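Long-range contacts in S-adenosylmethionine decarboxylase proenzyme (Aquifex aeolicus, PDB 2III), which probably catalyses the pyruvoyl-dependent decarboxylation of S-adenosylmethionine, which yields the aminopropyl donor used in making spermidine and spermine: residues A[64-68]-A[79-84]; A[4-10]-A[108-114]; A[33-38]-A[92-97]. All coordinates share one frame. Residue numbers count along the deposited sequence, not the author numbering.

Interaction 1 of 3, residues A[64-68]-A[79-84]; sequences SHISI and VDVYTC
Residues 65-68 and 79-84 are the paired arms of a beta hairpin in a two-layer alpha/beta sandwich. Both backbones are extended and almost exactly antiparallel, their axes 4.7 Å apart at 177°. The register sets His65 against Tyr82, Ile66 against Val81, Ser67 against Asp80 and Ile68 against Val79. His65-Tyr82 and Ser67-Asp80 are the hydrogen-bonded pairs: Tyr82 N gives to His65 O (2.8 Å), His65 N to Tyr82 O (2.9 Å), Ser67 N to Asp80 O (2.9 Å) and Asp80 N to Ser67 O (2.9 Å). Outward backbone bonds join Ile66 and Ile68 to Val59 and Gly57, and Val79 and Val81 to Ala11 and Ile9. On the polar face His65 (chi1 p) and Tyr82 (chi1 t) form an offset edge-to-face pair, centroids 5.6 Å apart and planes at 67°, with the tyrosine edge toward the imidazole face. One water bridges Asp80 OD1 (2.7 Å) to His65 NE2 (3.0 Å), and a second joins Asp80 OD2 (2.6 Å) to Ser67 OG (3.0 Å); OD1 also receives His8 NE2, and OD2 a salt bridge from Arg113 of the second subunit. His65 ND1 is hydrogen-bonded to His69 and Tyr82 OH to Thr78, both of the second subunit. Ser64 OG has no hydrogen-bond partner in the model. Ser64, the predicted pyruvoyl precursor, and Cys84, the predicted proton donor, place the probable active site at the open end of the hairpin. Strands 55-61 and 3-14 flank the pair; Ile66 and Ile68 pack on helix 24-37 and Val79 and Val81 on helix 87-101.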
ATOM      1  N   SER A  64      -1.952   3.230  -9.225  1.00 29.31           N
ATOM      2  CA  SER A  64      -1.446   3.345  -7.866  1.00 32.85           C
ATOM      3  C   SER A  64      -0.409   2.264  -7.570  1.00 32.57           C
ATOM      4  O   SER A  64       0.746   2.390  -7.987  1.00 23.21           O
ATOM      5  CB  SER A  64      -2.594   3.247  -6.862  1.00 41.13           C
ATOM      6  OG  SER A  64      -3.508   4.311  -7.036  1.00 65.18           O
ATOM      7  N   HIS A  65      -0.808   1.212  -6.848  1.00 21.03           N
ATOM      8  CA  HIS A  65       0.135   0.145  -6.534  1.00 22.77           C
ATOM      9  C   HIS A  65      -0.453  -1.182  -6.082  1.00 23.31           C
ATOM     10  O   HIS A  65      -1.613  -1.279  -5.683  1.00 32.41           O
ATOM     11  CB  HIS A  65       1.126   0.605  -5.460  1.00 12.76           C
ATOM     12  CG  HIS A  65       0.516   0.780  -4.104  1.00 13.10           C
ATOM     13  ND1 HIS A  65       0.000   1.981  -3.667  1.00 19.64           N
ATOM     14  CD2 HIS A  65       0.321  -0.104  -3.096  1.00 16.95           C
ATOM     15  CE1 HIS A  65      -0.487   1.830  -2.448  1.00 12.96           C
ATOM     16  NE2 HIS A  65      -0.306   0.575  -2.078  1.00 12.90           N
ATOM     17  N   ILE A  66       0.390  -2.204  -6.147  1.00 22.12           N
ATOM     18  CA  ILE A  66       0.052  -3.549  -5.710  1.00 22.78           C
ATOM     19  C   ILE A  66       1.193  -3.914  -4.776  1.00 20.54           C
ATOM     20  O   ILE A  66       2.360  -3.729  -5.115  1.00 21.15           O
ATOM     21  CB  ILE A  66       0.071  -4.565  -6.857  1.00 21.65           C
ATOM     22  CG1 ILE A  66      -1.022  -4.239  -7.874  1.00 25.00           C
ATOM     23  CG2 ILE A  66      -0.096  -5.973  -6.287  1.00 22.08           C
ATOM     24  CD1 ILE A  66      -1.140  -5.265  -9.000  1.00 15.98           C
ATOM     25  N   SER A  67       0.874  -4.427  -3.600  1.00 18.18           N
ATOM     26  CA  SER A  67       1.932  -4.799  -2.670  1.00 25.53           C
ATOM     27  C   SER A  67       1.617  -6.120  -1.995  1.00 18.57           C
ATOM     28  O   SER A  67       0.455  -6.525  -1.915  1.00 21.76           O
ATOM     29  CB  SER A  67       2.104  -3.718  -1.597  1.00 13.04           C
ATOM     30  OG  SER A  67       0.911  -3.576  -0.845  1.00 25.96           O
ATOM     31  N   ILE A  68       2.662  -6.792  -1.526  1.00 20.37           N
ATOM     32  CA  ILE A  68       2.515  -8.051  -0.812  1.00 16.39           C
ATOM     33  C   ILE A  68       3.682  -8.249   0.147  1.00 20.31           C
ATOM     34  O   ILE A  68       4.843  -8.046  -0.204  1.00 19.89           O
ATOM     35  CB  ILE A  68       2.444  -9.268  -1.756  1.00 17.61           C
ATOM     36  CG1 ILE A  68       2.226 -10.537  -0.923  1.00 16.10           C
ATOM     37  CG2 ILE A  68       3.708  -9.366  -2.574  1.00 16.86           C
ATOM     38  CD1 ILE A  68       1.940 -11.793  -1.730  1.00  7.38           C
ATOM     39  N   VAL A  79      -1.916  -8.660   1.184  1.00 18.37           N
ATOM     40  CA  VAL A  79      -1.963  -8.086  -0.156  1.00 12.92           C
ATOM     41  C   VAL A  79      -2.753  -6.786  -0.330  1.00 19.68           C
ATOM     42  O   VAL A  79      -3.793  -6.585   0.291  1.00 18.74           O
ATOM     43  CB  VAL A  79      -2.562  -9.113  -1.132  1.00 15.59           C
ATOM     44  CG1 VAL A  79      -2.394  -8.627  -2.566  1.00 20.41           C
ATOM     45  CG2 VAL A  79      -1.908 -10.489  -0.919  1.00 15.95           C
ATOM     46  N   ASP A  80      -2.256  -5.913  -1.200  1.00 13.62           N
ATOM     47  CA  ASP A  80      -2.933  -4.659  -1.500  1.00 13.52           C
ATOM     48  C   ASP A  80      -2.999  -4.464  -3.006  1.00 20.67           C
ATOM     49  O   ASP A  80      -1.979  -4.555  -3.699  1.00 21.38           O
ATOM     50  CB  ASP A  80      -2.183  -3.455  -0.910  1.00 14.73           C
ATOM     51  CG  ASP A  80      -2.354  -3.322   0.589  1.00 20.00           C
ATOM     52  OD1 ASP A  80      -2.811  -2.242   1.028  1.00 15.87           O
ATOM     53  OD2 ASP A  80      -2.021  -4.280   1.324  1.00 13.47           O
ATOM     54  N   VAL A  81      -4.198  -4.205  -3.514  1.00 13.65           N
ATOM     55  CA  VAL A  81      -4.366  -3.926  -4.933  1.00 10.62           C
ATOM     56  C   VAL A  81      -5.121  -2.613  -5.004  1.00 10.38           C
ATOM     57  O   VAL A  81      -6.316  -2.557  -4.745  1.00 19.93           O
ATOM     58  CB  VAL A  81      -5.145  -5.024  -5.675  1.00 15.17           C
ATOM     59  CG1 VAL A  81      -5.388  -4.597  -7.127  1.00 16.25           C
ATOM     60  CG2 VAL A  81      -4.341  -6.314  -5.664  1.00 14.45           C
ATOM     61  N   TYR A  82      -4.394  -1.557  -5.352  1.00 17.18           N
ATOM     62  CA  TYR A  82      -4.924  -0.201  -5.438  1.00 14.50           C
ATOM     63  C   TYR A  82      -4.726   0.345  -6.858  1.00 23.38           C
ATOM     64  O   TYR A  82      -3.597   0.606  -7.264  1.00 23.73           O
ATOM     65  CB  TYR A  82      -4.167   0.661  -4.416  1.00 15.56           C
ATOM     66  CG  TYR A  82      -4.583   2.110  -4.277  1.00 20.57           C
ATOM     67  CD1 TYR A  82      -3.947   2.934  -3.350  1.00 16.02           C
ATOM     68  CD2 TYR A  82      -5.605   2.664  -5.060  1.00 24.15           C
ATOM     69  CE1 TYR A  82      -4.310   4.273  -3.198  1.00 19.71           C
ATOM     70  CE2 TYR A  82      -5.977   4.010  -4.917  1.00 21.39           C
ATOM     71  CZ  TYR A  82      -5.323   4.807  -3.984  1.00 18.90           C
ATOM     72  OH  TYR A  82      -5.652   6.142  -3.844  1.00 16.16           O
ATOM     73  N   THR A  83      -5.822   0.498  -7.608  1.00 20.33           N
ATOM     74  CA  THR A  83      -5.770   1.029  -8.977  1.00 25.04           C
ATOM     75  C   THR A  83      -6.644   2.278  -9.099  1.00 28.38           C
ATOM     76  O   THR A  83      -7.540   2.507  -8.281  1.00 24.37           O
ATOM     77  CB  THR A  83      -6.288   0.013 -10.010  1.00 21.33           C
ATOM     78  OG1 THR A  83      -7.687  -0.209  -9.794  1.00 26.75           O
ATOM     79  CG2 THR A  83      -5.558  -1.308  -9.876  1.00 21.44           C
ATOM     80  N   CYS A  84      -6.395   3.077 -10.132  1.00 33.85           N
ATOM     81  CA  CYS A  84      -7.162   4.301 -10.361  1.00 35.59           C
ATOM     82  C   CYS A  84      -7.916   4.243 -11.684  1.00 36.62           C
ATOM     83  O   CYS A  84      -7.323   3.984 -12.728  1.00 37.48           O
ATOM     84  CB  CYS A  84      -6.229   5.515 -10.372  1.00 37.46           C
ATOM     85  SG  CYS A  84      -5.234   5.699  -8.883  1.00 47.84           S
TER
HETATM   86  O   HOH W   1      -1.245  -0.058   0.683  0.50 27.85           O
HETATM   87  O   HOH W   2       0.351  -5.428   1.434  1.00 12.56           O

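Interaction 2 of 3, residues A[4-10]-A[108-114]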
ATOM      1  N   THR A   4     -15.244   8.106  -7.548  1.00 29.48           N
ATOM      2  CA  THR A   4     -14.060   7.743  -6.784  1.00 32.82           C
ATOM      3  C   THR A   4     -12.888   7.709  -7.764  1.00 26.08           C
ATOM      4  O   THR A   4     -13.040   7.276  -8.904  1.00 26.60           O
ATOM      5  CB  THR A   4     -14.240   6.358  -6.078  1.00 39.24           C
ATOM      6  OG1 THR A   4     -13.105   6.092  -5.242  1.00 57.90           O
ATOM      7  CG2 THR A   4     -14.388   5.237  -7.096  1.00 41.43           C
ATOM      8  N   LEU A   5     -11.731   8.193  -7.327  1.00 23.40           N
ATOM      9  CA  LEU A   5     -10.550   8.228  -8.180  1.00 28.23           C
ATOM     10  C   LEU A   5      -9.839   6.890  -8.207  1.00 29.55           C
ATOM     11  O   LEU A   5      -9.083   6.601  -9.137  1.00 31.84           O
ATOM     12  CB  LEU A   5      -9.576   9.315  -7.708  1.00 19.74           C
ATOM     13  CG  LEU A   5      -9.992  10.762  -7.991  1.00 31.42           C
ATOM     14  CD1 LEU A   5      -9.017  11.719  -7.325  1.00 23.59           C
ATOM     15  CD2 LEU A   5     -10.044  11.000  -9.502  1.00 22.70           C
ATOM     16  N   GLY A   6     -10.077   6.077  -7.180  1.00 26.50           N
ATOM     17  CA  GLY A   6      -9.435   4.777  -7.122  1.00 24.64           C
ATOM     18  C   GLY A   6     -10.123   3.773  -6.221  1.00 24.29           C
ATOM     19  O   GLY A   6     -10.912   4.129  -5.346  1.00 16.31           O
ATOM     20  N   LEU A   7      -9.821   2.501  -6.448  1.00 18.78           N
ATOM     21  CA  LEU A   7     -10.389   1.424  -5.661  1.00 22.98           C
ATOM     22  C   LEU A   7      -9.211   0.673  -5.052  1.00 21.62           C
ATOM     23  O   LEU A   7      -8.272   0.286  -5.751  1.00 21.12           O
ATOM     24  CB  LEU A   7     -11.208   0.488  -6.543  1.00 24.51           C
ATOM     25  CG  LEU A   7     -12.106  -0.470  -5.765  1.00 21.19           C
ATOM     26  CD1 LEU A   7     -13.283   0.291  -5.175  1.00 20.13           C
ATOM     27  CD2 LEU A   7     -12.601  -1.536  -6.688  1.00 37.40           C
ATOM     28  N   HIS A   8      -9.272   0.468  -3.745  1.00 17.66           N
ATOM     29  CA  HIS A   8      -8.200  -0.186  -3.018  1.00 17.44           C
ATOM     30  C   HIS A   8      -8.730  -1.416  -2.300  1.00 19.82           C
ATOM     31  O   HIS A   8      -9.602  -1.325  -1.436  1.00 29.05           O
ATOM     32  CB  HIS A   8      -7.607   0.823  -2.019  1.00  8.05           C
ATOM     33  CG  HIS A   8      -6.428   0.322  -1.245  1.00 16.71           C
ATOM     34  ND1 HIS A   8      -5.678   1.148  -0.434  1.00 14.13           N
ATOM     35  CD2 HIS A   8      -5.884  -0.913  -1.130  1.00 14.29           C
ATOM     36  CE1 HIS A   8      -4.723   0.444   0.147  1.00 18.01           C
ATOM     37  NE2 HIS A   8      -4.825  -0.809  -0.257  1.00  8.89           N
ATOM     38  N   ILE A   9      -8.203  -2.571  -2.679  1.00 20.59           N
ATOM     39  CA  ILE A   9      -8.581  -3.829  -2.067  1.00 13.24           C
ATOM     40  C   ILE A   9      -7.402  -4.348  -1.246  1.00 20.35           C
ATOM     41  O   ILE A   9      -6.273  -4.420  -1.737  1.00 19.69           O
ATOM     42  CB  ILE A   9      -8.890  -4.914  -3.114  1.00 16.29           C
ATOM     43  CG1 ILE A   9      -9.895  -4.407  -4.144  1.00 18.25           C
ATOM     44  CG2 ILE A   9      -9.436  -6.158  -2.414  1.00 17.34           C
ATOM     45  CD1 ILE A   9     -10.031  -5.337  -5.348  1.00 14.74           C
ATOM     46  N   LEU A  10      -7.656  -4.696   0.006  1.00 11.58           N
ATOM     47  CA  LEU A  10      -6.599  -5.257   0.826  1.00 15.58           C
ATOM     48  C   LEU A  10      -7.134  -6.548   1.419  1.00 17.76           C
ATOM     49  O   LEU A  10      -8.308  -6.640   1.774  1.00 22.70           O
ATOM     50  CB  LEU A  10      -6.147  -4.280   1.922  1.00 25.21           C
ATOM     51  CG  LEU A  10      -7.108  -3.343   2.649  1.00 31.36           C
ATOM     52  CD1 LEU A  10      -6.357  -2.632   3.761  1.00 38.59           C
ATOM     53  CD2 LEU A  10      -7.677  -2.320   1.681  1.00 42.62           C
ATOM     54  N   LYS A 108     -10.950  -9.741   3.918  1.00 20.91           N
ATOM     55  CA  LYS A 108     -10.814  -8.741   2.879  1.00 17.06           C
ATOM     56  C   LYS A 108     -11.638  -7.497   3.151  1.00 28.47           C
ATOM     57  O   LYS A 108     -12.631  -7.544   3.884  1.00 30.88           O
ATOM     58  CB  LYS A 108     -11.238  -9.359   1.547  1.00 21.99           C
ATOM     59  CG  LYS A 108     -11.161  -8.425   0.367  1.00 39.09           C
ATOM     60  CD  LYS A 108     -11.892  -9.001  -0.838  1.00 49.81           C
ATOM     61  CE  LYS A 108     -11.285 -10.312  -1.299  1.00 55.59           C
ATOM     62  NZ  LYS A 108     -11.997 -10.832  -2.498  1.00 65.92           N
ATOM     63  N   GLN A 109     -11.211  -6.384   2.560  1.00 29.63           N
ATOM     64  CA  GLN A 109     -11.912  -5.110   2.685  1.00 32.93           C
ATOM     65  C   GLN A 109     -11.627  -4.265   1.447  1.00 26.45           C
ATOM     66  O   GLN A 109     -10.544  -4.343   0.871  1.00 30.27           O
ATOM     67  CB  GLN A 109     -11.473  -4.361   3.948  1.00 40.80           C
ATOM     68  CG  GLN A 109     -11.650  -5.175   5.217  1.00 58.35           C
ATOM     69  CD  GLN A 109     -11.811  -4.322   6.451  1.00 63.09           C
ATOM     70  OE1 GLN A 109     -11.726  -4.821   7.575  1.00 76.13           O
ATOM     71  NE2 GLN A 109     -12.062  -3.033   6.254  1.00 62.69           N
ATOM     72  N   VAL A 110     -12.610  -3.471   1.034  1.00 20.24           N
ATOM     73  CA  VAL A 110     -12.475  -2.609  -0.136  1.00 17.06           C
ATOM     74  C   VAL A 110     -12.742  -1.157   0.265  1.00 20.08           C
ATOM     75  O   VAL A 110     -13.655  -0.886   1.037  1.00 24.96           O
ATOM     76  CB  VAL A 110     -13.479  -3.031  -1.243  1.00 12.60           C
ATOM     77  CG1 VAL A 110     -13.291  -2.189  -2.485  1.00 23.50           C
ATOM     78  CG2 VAL A 110     -13.288  -4.500  -1.576  1.00 12.42           C
ATOM     79  N   HIS A 111     -11.934  -0.234  -0.256  1.00 28.20           N
ATOM     80  CA  HIS A 111     -12.072   1.203   0.026  1.00 19.14           C
ATOM     81  C   HIS A 111     -12.075   2.018  -1.272  1.00 23.87           C
ATOM     82  O   HIS A 111     -11.298   1.742  -2.182  1.00 27.95           O
ATOM     83  CB  HIS A 111     -10.887   1.723   0.851  1.00 19.90           C
ATOM     84  CG  HIS A 111     -10.748   1.102   2.203  1.00 30.55           C
ATOM     85  ND1 HIS A 111     -11.677   1.278   3.204  1.00 28.01           N
ATOM     86  CD2 HIS A 111      -9.759   0.347   2.737  1.00 33.42           C
ATOM     87  CE1 HIS A 111     -11.265   0.661   4.297  1.00 32.70           C
ATOM     88  NE2 HIS A 111     -10.103   0.089   4.041  1.00 28.71           N
ATOM     89  N   GLU A 112     -12.936   3.021  -1.362  1.00 19.06           N
ATOM     90  CA  GLU A 112     -12.921   3.879  -2.539  1.00 27.70           C
ATOM     91  C   GLU A 112     -12.026   5.005  -2.042  1.00 27.05           C
ATOM     92  O   GLU A 112     -12.358   5.667  -1.059  1.00 35.61           O
ATOM     93  CB  GLU A 112     -14.313   4.422  -2.857  1.00 23.70           C
ATOM     94  CG  GLU A 112     -15.360   3.351  -3.114  1.00 41.53           C
ATOM     95  CD  GLU A 112     -16.667   3.933  -3.640  1.00 51.12           C
ATOM     96  OE1 GLU A 112     -17.228   4.840  -2.984  1.00 45.73           O
ATOM     97  OE2 GLU A 112     -17.130   3.480  -4.712  1.00 64.21           O
ATOM     98  N   ARG A 113     -10.884   5.207  -2.689  1.00 25.54           N
ATOM     99  CA  ARG A 113      -9.953   6.241  -2.249  1.00 22.62           C
ATOM    100  C   ARG A 113     -10.091   7.533  -3.054  1.00 21.38           C
ATOM    101  O   ARG A 113      -9.917   7.536  -4.270  1.00 20.38           O
ATOM    102  CB  ARG A 113      -8.496   5.751  -2.361  1.00 23.17           C
ATOM    103  CG  ARG A 113      -8.150   4.389  -1.724  1.00 28.67           C
ATOM    104  CD  ARG A 113      -8.131   4.385  -0.205  1.00 16.82           C
ATOM    105  NE  ARG A 113      -7.214   5.351   0.408  1.00 19.72           N
ATOM    106  CZ  ARG A 113      -5.933   5.125   0.705  1.00 19.94           C
ATOM    107  NH1 ARG A 113      -5.369   3.956   0.447  1.00 16.35           N
ATOM    108  NH2 ARG A 113      -5.220   6.073   1.308  1.00 15.52           N
ATOM    109  N   GLY A 114     -10.407   8.624  -2.366  1.00 19.50           N
ATOM    110  CA  GLY A 114     -10.520   9.915  -3.025  1.00 24.40           C
ATOM    111  C   GLY A 114     -11.825  10.172  -3.742  1.00 26.00           C
ATOM    112  O   GLY A 114     -12.004   9.769  -4.896  1.00 29.00           O
TER
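Segments 4-10 and 108-114 pair as antiparallel strands at one margin of the alpha/beta sandwich's sheet, where strand 105-116 is outermost within the chain. The axes of residues 6-10 and 108-114 approach to 4.6 Å at 148°, a strongly twisted pairing. His8-His111 is a regular hydrogen-bonded pair, with His8 N to His111 O at 2.9 Å and His111 N to His8 O at 2.8 Å; Leu10-Gln109 repeats the pattern, with Leu10 N to Gln109 O and Gln109 N to Leu10 O both at 3.0 Å. Ile9-Val110, between these two, and Leu7-Glu112, on the other side of His8-His111, are non-hydrogen-bonded pairs. The chain turns a corner at Leu5, and there the ladder loosens: Arg113 N still reaches Gly6 O at 2.9 Å, but the return bond from Gly6 N to Arg113 O is weak at 3.3 Å. Beyond it Leu5 N binds Gly114 O at 2.9 Å, and Thr4 OG1 gives to Gly6 O at 2.9 Å, spanning the corner within one segment. On the other face Leu7 CD1 meets Val110 CG1 at 3.7 Å, and Leu7 and Ile9 also pack on helix 87-101. The face of His8, Leu10, His111 and Arg113 meets the second subunit, so the pair helps form the dimer interface: His111 NE2 bonds to His111 of that subunit, and Arg113 makes salt bridges to its Asp12 and Asp80. His8 is held at both ring nitrogens: NE2 bonds to Asp80 of its own chain, while ND1 accepts from Arg113 NH1 at 3.0 Å.

Interaction 3 of 3, residues A[33-38]-A[92-97]; sequences GAVKYA and RAMDYI
Two helical segments, 33-37 and 92-97, cross at 137° with axes only 8.3 Å apart, a closeness that small residues permit. The nearest alpha carbons are those of Ala34 and Ala93, 4.9 Å apart. Ala34 CB settles into a hollow between Tyr96 CD2 and Ile97 CG1, each 3.7 Å away; Ala38 CB, just past the helical residues 33-37, meets Ala93 CB at 3.9 Å. Tyr96 (chi1 t) extends beside Gly33, where a side chain would collide with the phenol. Tyr37 (chi1 t) reaches the other way and lays CD2 3.6 Å from Tyr96 CB. Arg92 (chi1 m) spreads its guanidinium flat over the Tyr37 ring, centres 4.1 Å apart and planes at 21°, an off-centre cation-pi stack; its NH1 also donates to Tyr37 O at 3.3 Å. Water links Tyr37 OH (2.8 Å) to Asp95 OD2 (3.1 Å). This close, alanine-lined contact joins helices 24-37 and 87-101, the helical layer of the two-layer alpha/beta sandwich.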
ATOM      1  N   GLY A  33       2.334 -12.041 -12.765  1.00 24.34           N
ATOM      2  CA  GLY A  33       1.178 -12.745 -13.278  1.00 15.69           C
ATOM      3  C   GLY A  33      -0.112 -11.987 -13.044  1.00 32.43           C
ATOM      4  O   GLY A  33      -1.025 -12.042 -13.877  1.00 22.67           O
ATOM      5  N   ALA A  34      -0.197 -11.287 -11.912  1.00 18.99           N
ATOM      6  CA  ALA A  34      -1.400 -10.534 -11.594  1.00 22.34           C
ATOM      7  C   ALA A  34      -1.528  -9.363 -12.560  1.00 22.69           C
ATOM      8  O   ALA A  34      -2.578  -9.155 -13.169  1.00 29.72           O
ATOM      9  CB  ALA A  34      -1.346 -10.033 -10.152  1.00 14.88           C
ATOM     10  N   VAL A  35      -0.442  -8.612 -12.701  1.00 26.10           N
ATOM     11  CA  VAL A  35      -0.400  -7.456 -13.582  1.00 25.67           C
ATOM     12  C   VAL A  35      -0.844  -7.800 -14.999  1.00 31.51           C
ATOM     13  O   VAL A  35      -1.677  -7.099 -15.572  1.00 30.19           O
ATOM     14  CB  VAL A  35       1.021  -6.846 -13.621  1.00 31.65           C
ATOM     15  CG1 VAL A  35       1.138  -5.832 -14.751  1.00 22.74           C
ATOM     16  CG2 VAL A  35       1.326  -6.178 -12.287  1.00 21.59           C
ATOM     17  N   LYS A  36      -0.297  -8.876 -15.564  1.00 28.82           N
ATOM     18  CA  LYS A  36      -0.660  -9.279 -16.923  1.00 37.55           C
ATOM     19  C   LYS A  36      -2.112  -9.768 -17.001  1.00 38.08           C
ATOM     20  O   LYS A  36      -2.859  -9.383 -17.898  1.00 33.09           O
ATOM     21  CB  LYS A  36       0.298 -10.370 -17.424  1.00 40.82           C
ATOM     22  CG  LYS A  36       1.771  -9.963 -17.348  1.00 60.85           C
ATOM     23  CD  LYS A  36       2.716 -10.997 -17.968  1.00 66.77           C
ATOM     24  CE  LYS A  36       2.606 -11.027 -19.487  1.00 81.42           C
ATOM     25  NZ  LYS A  36       3.626 -11.916 -20.121  1.00 77.57           N
ATOM     26  N   TYR A  37      -2.513 -10.611 -16.057  1.00 29.61           N
ATOM     27  CA  TYR A  37      -3.875 -11.125 -16.036  1.00 31.37           C
ATOM     28  C   TYR A  37      -4.884  -9.982 -15.928  1.00 34.42           C
ATOM     29  O   TYR A  37      -5.952 -10.038 -16.530  1.00 30.68           O
ATOM     30  CB  TYR A  37      -4.056 -12.080 -14.854  1.00 31.62           C
ATOM     31  CG  TYR A  37      -5.478 -12.559 -14.645  1.00 38.00           C
ATOM     32  CD1 TYR A  37      -5.974 -13.668 -15.332  1.00 42.95           C
ATOM     33  CD2 TYR A  37      -6.331 -11.901 -13.757  1.00 31.33           C
ATOM     34  CE1 TYR A  37      -7.287 -14.110 -15.139  1.00 40.45           C
ATOM     35  CE2 TYR A  37      -7.639 -12.331 -13.558  1.00 40.87           C
ATOM     36  CZ  TYR A  37      -8.111 -13.433 -14.251  1.00 41.69           C
ATOM     37  OH  TYR A  37      -9.409 -13.849 -14.059  1.00 37.01           O
ATOM     38  N   ALA A  38      -4.546  -8.946 -15.159  1.00 34.37           N
ATOM     39  CA  ALA A  38      -5.450  -7.807 -14.976  1.00 28.86           C
ATOM     40  C   ALA A  38      -5.279  -6.742 -16.049  1.00 31.02           C
ATOM     41  O   ALA A  38      -5.984  -5.730 -16.048  1.00 41.65           O
ATOM     42  CB  ALA A  38      -5.240  -7.185 -13.602  1.00 25.10           C
ATOM     43  N   ARG A  92      -9.706  -8.108 -10.717  1.00 16.27           N
ATOM     44  CA  ARG A  92      -9.058  -9.196 -11.452  1.00 20.93           C
ATOM     45  C   ARG A  92      -7.680  -9.504 -10.854  1.00 27.65           C
ATOM     46  O   ARG A  92      -7.319 -10.664 -10.669  1.00 21.50           O
ATOM     47  CB  ARG A  92      -8.918  -8.813 -12.930  1.00 30.31           C
ATOM     48  CG  ARG A  92     -10.251  -8.703 -13.664  1.00 31.38           C
ATOM     49  CD  ARG A  92     -10.053  -8.326 -15.120  1.00 48.31           C
ATOM     50  NE  ARG A  92      -9.291  -9.331 -15.862  1.00 61.25           N
ATOM     51  CZ  ARG A  92      -9.686 -10.587 -16.054  1.00 65.37           C
ATOM     52  NH1 ARG A  92      -8.926 -11.429 -16.744  1.00 52.46           N
ATOM     53  NH2 ARG A  92     -10.841 -11.007 -15.554  1.00 70.25           N
ATOM     54  N   ALA A  93      -6.919  -8.458 -10.541  1.00 22.39           N
ATOM     55  CA  ALA A  93      -5.594  -8.638  -9.967  1.00 24.09           C
ATOM     56  C   ALA A  93      -5.678  -9.391  -8.649  1.00 18.83           C
ATOM     57  O   ALA A  93      -4.891 -10.302  -8.403  1.00 17.95           O
ATOM     58  CB  ALA A  93      -4.918  -7.290  -9.755  1.00 18.82           C
HETATM   59  N   MSE A  94      -6.636  -9.017  -7.807  1.00 20.78           N
HETATM   60  CA  MSE A  94      -6.792  -9.677  -6.514  1.00 16.06           C
HETATM   61  C   MSE A  94      -7.319 -11.102  -6.674  1.00 16.45           C
HETATM   62  O   MSE A  94      -6.921 -11.990  -5.922  1.00 16.12           O
HETATM   63  CB  MSE A  94      -7.724  -8.877  -5.589  1.00 13.73           C
HETATM   64  CG  MSE A  94      -7.827  -9.457  -4.171  1.00 12.58           C
HETATM   65 SE   MSE A  94      -6.101  -9.509  -3.233  1.00 33.77          SE
HETATM   66  CE  MSE A  94      -6.051  -7.653  -2.601  1.00 20.63           C
ATOM     67  N   ASP A  95      -8.201 -11.327  -7.648  1.00 19.38           N
ATOM     68  CA  ASP A  95      -8.741 -12.675  -7.879  1.00 22.43           C
ATOM     69  C   ASP A  95      -7.606 -13.596  -8.311  1.00 26.69           C
ATOM     70  O   ASP A  95      -7.533 -14.762  -7.898  1.00 18.11           O
ATOM     71  CB  ASP A  95      -9.814 -12.674  -8.981  1.00 26.34           C
ATOM     72  CG  ASP A  95     -11.085 -11.949  -8.573  1.00 26.52           C
ATOM     73  OD1 ASP A  95     -11.319 -11.788  -7.360  1.00 29.11           O
ATOM     74  OD2 ASP A  95     -11.860 -11.552  -9.471  1.00 31.40           O
ATOM     75  N   TYR A  96      -6.727 -13.068  -9.159  1.00 18.10           N
ATOM     76  CA  TYR A  96      -5.591 -13.833  -9.650  1.00 20.95           C
ATOM     77  C   TYR A  96      -4.677 -14.202  -8.481  1.00 24.96           C
ATOM     78  O   TYR A  96      -4.398 -15.375  -8.247  1.00 27.95           O
ATOM     79  CB  TYR A  96      -4.800 -13.022 -10.688  1.00 18.33           C
ATOM     80  CG  TYR A  96      -3.589 -13.762 -11.212  1.00 21.57           C
ATOM     81  CD1 TYR A  96      -3.716 -14.755 -12.186  1.00 23.09           C
ATOM     82  CD2 TYR A  96      -2.321 -13.509 -10.694  1.00 26.81           C
ATOM     83  CE1 TYR A  96      -2.608 -15.480 -12.628  1.00 24.76           C
ATOM     84  CE2 TYR A  96      -1.209 -14.226 -11.126  1.00 33.27           C
ATOM     85  CZ  TYR A  96      -1.359 -15.209 -12.094  1.00 37.06           C
ATOM     86  OH  TYR A  96      -0.258 -15.910 -12.527  1.00 47.23           O
ATOM     87  N   ILE A  97      -4.214 -13.190  -7.749  1.00 21.32           N
ATOM     88  CA  ILE A  97      -3.334 -13.414  -6.611  1.00 19.22           C
ATOM     89  C   ILE A  97      -3.918 -14.443  -5.636  1.00 21.13           C
ATOM     90  O   ILE A  97      -3.232 -15.374  -5.220  1.00 22.39           O
ATOM     91  CB  ILE A  97      -3.046 -12.074  -5.879  1.00 17.02           C
ATOM     92  CG1 ILE A  97      -2.146 -11.200  -6.759  1.00 19.14           C
ATOM     93  CG2 ILE A  97      -2.406 -12.339  -4.517  1.00 21.61           C
ATOM     94  CD1 ILE A  97      -1.926  -9.792  -6.247  1.00 15.48           C
TER
HETATM   95  O   HOH W   3     -11.115 -12.520 -12.307  1.00 37.06           O

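How the interactions relate
From the N terminus, strand 3-14 enters first, and interaction 2 closes the longest loop by pairing it with strand 105-116 near the end of the modelled chain. Interaction 3 is nested within that loop, joining helix 24-37 to helix 87-101, and interaction 1, a short hairpin, is nested inside both, so none of the loops cross. Interactions 1 and 2 share the sheet through neighbouring strands 76-84 and 3-14: Val81 N probably bonds to Ile9 O at 2.7 Å. Interaction 3 lies against one face of that sheet, where selenomethionine Met94 CE touches Val81 CG2 (3.8 Å) and Ile9 O (3.4 Å). Interactions 1 and 2 also touch the second subunit.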